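Local coordinates for protein Exo-1,5-alpha-L-arabinofuranobiosidase (Gibberella zeae, PDB 2YDP) that probably hydrolyses alpha-L-arabinofuranosidic bonds as a calcium-binding exo-acting glycosidase, and binds an arabinofuranosylated iminosugar inhibitor in its pocket, at residues Pro334-Ile339 with Ala356-Leu361. The protein carries 1 engineered substitution. Sequence-based numbering, arbitrary orientation.
Sequences PDLLMI and ASVVRL
Asp335 and Arg360 close one end of this antiparallel strand pair with a salt bridge, OD2 to NH1 at 3.1 Å. The oxygen is approached from its anti side, 29° out of the carboxylate plane, whereas it lies almost in the guanidinium plane. An acid suits this corner because it pairs with the guanidinium; the same OD2 also hydrogen-bonds Ser362 OG in the short helix. Arg360 runs extended from CG to NE and then turns at chi4 (-76°), which lays one face of its guanidinium on Leu336: CD2 sits over the centre of the group, 3.8 Å above its plane. NH2 forms a salt bridge with Asp333, so each terminal nitrogen has its own acid, which limits the group's rotation.

Further along this face, Leu336 CD2 meets Val358 CG1 at 3.9 Å. The other valine methyl, CG2, touches Met338 CE at 3.8 Å; the thioether chain reaches it by bending at chi3 (-89°). On the reverse face, the beta branch gives Val359 two methyls beside the backbone, apt among apolar neighbours: CG2 touches both Leu337 CB (3.9 Å) and Ile339 CD1 (4.0 Å), and CG1 also reaches Ile339 CD1. Leu361 N hydrogen-bonds Asp335 O at 2.9 Å, extending the backbone pairing one step past the strand into the helix. Reciprocal bonds join Leu337 with Val359 and Ile339 with Ser357, whose buried OG is satisfied by Gln319 and Asn13.

The sheet is one of six four-stranded antiparallel blades, an arrangement characteristic of the sialidase-like beta-propeller. Here the strands are its two central ones: strand 326-330 flanks 336-341, and the N-terminal strand 11-17 flanks 354-360, completing the last blade. Leu337 packs on Val279 and Leu361 on Thr281, both in strand 277-281 of the preceding blade.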
ATOM      1  N   PRO A 334      15.115   7.345 -12.285  1.00 17.09           N
ATOM      2  CA  PRO A 334      15.264   6.647 -11.009  1.00 16.76           C
ATOM      3  C   PRO A 334      15.545   7.568  -9.808  1.00 15.38           C
ATOM      4  O   PRO A 334      15.324   7.164  -8.677  1.00 14.55           O
ATOM      5  CB  PRO A 334      16.486   5.729 -11.231  1.00 17.41           C
ATOM      6  CG  PRO A 334      16.736   5.693 -12.705  1.00 19.02           C
ATOM      7  CD  PRO A 334      16.106   6.909 -13.299  1.00 17.80           C
ATOM      8  N   ASP A 335      16.043   8.774 -10.065  1.00 14.62           N
ATOM      9  CA  ASP A 335      16.315   9.758  -9.032  1.00 15.57           C
ATOM     10  C   ASP A 335      14.997  10.356  -8.482  1.00 15.15           C
ATOM     11  O   ASP A 335      14.960  10.841  -7.351  1.00 14.93           O
ATOM     12  CB  ASP A 335      17.245  10.853  -9.616  1.00 15.83           C
ATOM     13  CG  ASP A 335      17.839  11.771  -8.554  1.00 18.61           C
ATOM     14  OD1 ASP A 335      18.001  11.389  -7.350  1.00 16.28           O
ATOM     15  OD2 ASP A 335      18.161  12.912  -8.949  1.00 21.64           O
ATOM     16  N   LEU A 336      13.914  10.280  -9.259  1.00 14.67           N
ATOM     17  CA  LEU A 336      12.652  10.936  -8.870  1.00 13.73           C
ATOM     18  C   LEU A 336      11.777  10.030  -8.005  1.00 13.15           C
ATOM     19  O   LEU A 336      11.567   8.855  -8.333  1.00 12.84           O
ATOM     20  CB  LEU A 336      11.874  11.409 -10.111  1.00 13.90           C
ATOM     21  CG  LEU A 336      12.496  12.554 -10.911  1.00 14.59           C
ATOM     22  CD1 LEU A 336      11.722  12.775 -12.247  1.00 16.86           C
ATOM     23  CD2 LEU A 336      12.501  13.851 -10.040  1.00 15.03           C
ATOM     24  N   LEU A 337      11.265  10.572  -6.909  1.00 11.40           N
ATOM     25  CA  LEU A 337      10.433   9.793  -6.000  1.00 11.07           C
ATOM     26  C   LEU A 337       9.164  10.562  -5.688  1.00 11.37           C
ATOM     27  O   LEU A 337       9.240  11.707  -5.202  1.00 11.33           O
ATOM     28  CB  LEU A 337      11.194   9.547  -4.692  1.00 10.66           C
ATOM     29  CG  LEU A 337      10.435   8.754  -3.639  1.00 10.22           C
ATOM     30  CD1 LEU A 337      10.257   7.286  -4.093  1.00 12.63           C
ATOM     31  CD2 LEU A 337      11.097   8.864  -2.238  1.00  8.80           C
ATOM     32  N   MET A 338       8.005   9.969  -5.994  1.00 10.43           N
ATOM     33  CA  MET A 338       6.773  10.548  -5.494  1.00 12.10           C
ATOM     34  C   MET A 338       6.411   9.991  -4.124  1.00 11.86           C
ATOM     35  O   MET A 338       6.581   8.797  -3.877  1.00 13.50           O
ATOM     36  CB  MET A 338       5.617  10.326  -6.454  1.00 11.52           C
ATOM     37  CG  MET A 338       4.276  10.873  -5.945  1.00 16.68           C
ATOM     38  SD  MET A 338       2.993  10.627  -7.199  1.00 24.99           S
ATOM     39  CE  MET A 338       3.192  12.121  -8.067  1.00 23.01           C
ATOM     40  N   ILE A 339       5.922  10.870  -3.257  1.00 11.60           N
ATOM     41  CA  ILE A 339       5.419  10.512  -1.952  1.00 12.27           C
ATOM     42  C   ILE A 339       3.995  11.058  -1.848  1.00 12.72           C
ATOM     43  O   ILE A 339       3.796  12.260  -1.946  1.00 12.94           O
ATOM     44  CB  ILE A 339       6.251  11.103  -0.813  1.00 12.14           C
ATOM     45  CG1 ILE A 339       7.728  10.697  -0.909  1.00 15.04           C
ATOM     46  CG2 ILE A 339       5.738  10.603   0.518  1.00 11.64           C
ATOM     47  CD1 ILE A 339       8.629  11.845  -1.129  1.00 18.45           C
ATOM     48  N   ALA A 356       0.569  15.206  -2.635  1.00 12.80           N
ATOM     49  CA  ALA A 356       1.808  14.537  -3.045  1.00 12.74           C
ATOM     50  C   ALA A 356       2.950  15.488  -3.303  1.00 13.06           C
ATOM     51  O   ALA A 356       2.745  16.653  -3.623  1.00 14.08           O
ATOM     52  CB  ALA A 356       1.567  13.693  -4.329  1.00 11.36           C
ATOM     53  N   SER A 357       4.163  14.947  -3.207  1.00 12.86           N
ATOM     54  CA  SER A 357       5.372  15.668  -3.571  1.00 13.24           C
ATOM     55  C   SER A 357       6.230  14.749  -4.428  1.00 13.18           C
ATOM     56  O   SER A 357       6.177  13.518  -4.288  1.00 13.17           O
ATOM     57  CB  SER A 357       6.161  16.053  -2.319  1.00 13.01           C
ATOM     58  OG  SER A 357       5.409  16.940  -1.512  1.00 12.13           O
ATOM     59  N   VAL A 358       7.009  15.355  -5.312  1.00 12.46           N
ATOM     60  CA  VAL A 358       8.049  14.633  -6.028  1.00 12.00           C
ATOM     61  C   VAL A 358       9.361  15.261  -5.661  1.00 12.59           C
ATOM     62  O   VAL A 358       9.516  16.487  -5.779  1.00 11.35           O
ATOM     63  CB  VAL A 358       7.805  14.679  -7.577  1.00 12.51           C
ATOM     64  CG1 VAL A 358       9.053  14.160  -8.332  1.00 10.91           C
ATOM     65  CG2 VAL A 358       6.556  13.860  -7.891  1.00 11.11           C
ATOM     66  N   VAL A 359      10.289  14.408  -5.203  1.00 12.55           N
ATOM     67  CA  VAL A 359      11.589  14.831  -4.745  1.00 13.10           C
ATOM     68  C   VAL A 359      12.673  14.125  -5.586  1.00 14.19           C
ATOM     69  O   VAL A 359      12.407  13.085  -6.206  1.00 13.45           O
ATOM     70  CB  VAL A 359      11.781  14.534  -3.215  1.00 13.21           C
ATOM     71  CG1 VAL A 359      10.587  15.129  -2.397  1.00 12.52           C
ATOM     72  CG2 VAL A 359      11.944  13.007  -2.959  1.00 12.05           C
ATOM     73  N   ARG A 360      13.884  14.677  -5.594  1.00 13.77           N
ATOM     74  CA  ARG A 360      15.056  13.933  -6.112  1.00 15.20           C
ATOM     75  C   ARG A 360      15.853  13.357  -4.970  1.00 14.90           C
ATOM     76  O   ARG A 360      16.179  14.092  -4.038  1.00 14.62           O
ATOM     77  CB  ARG A 360      15.982  14.831  -6.921  1.00 15.54           C
ATOM     78  CG  ARG A 360      15.517  15.017  -8.332  1.00 16.17           C
ATOM     79  CD  ARG A 360      16.493  15.840  -9.202  1.00 18.10           C
ATOM     80  NE  ARG A 360      15.859  16.006 -10.511  1.00 17.16           N
ATOM     81  CZ  ARG A 360      15.779  15.044 -11.436  1.00 18.28           C
ATOM     82  NH1 ARG A 360      16.330  13.849 -11.226  1.00 18.09           N
ATOM     83  NH2 ARG A 360      15.137  15.261 -12.579  1.00 18.84           N
ATOM     84  N   LEU A 361      16.172  12.056  -5.041  1.00 14.67           N
ATOM     85  CA  LEU A 361      16.978  11.421  -3.984  1.00 15.33           C
ATOM     86  C   LEU A 361      18.363  12.045  -3.867  1.00 16.67           C
ATOM     87  O   LEU A 361      18.881  12.225  -2.772  1.00 17.07           O
ATOM     88  CB  LEU A 361      17.091   9.928  -4.217  1.00 15.29           C
ATOM     89  CG  LEU A 361      15.748   9.195  -4.075  1.00 13.85           C
ATOM     90  CD1 LEU A 361      15.950   7.725  -4.535  1.00 14.72           C
ATOM     91  CD2 LEU A 361      15.266   9.243  -2.616  1.00 13.33           C
TER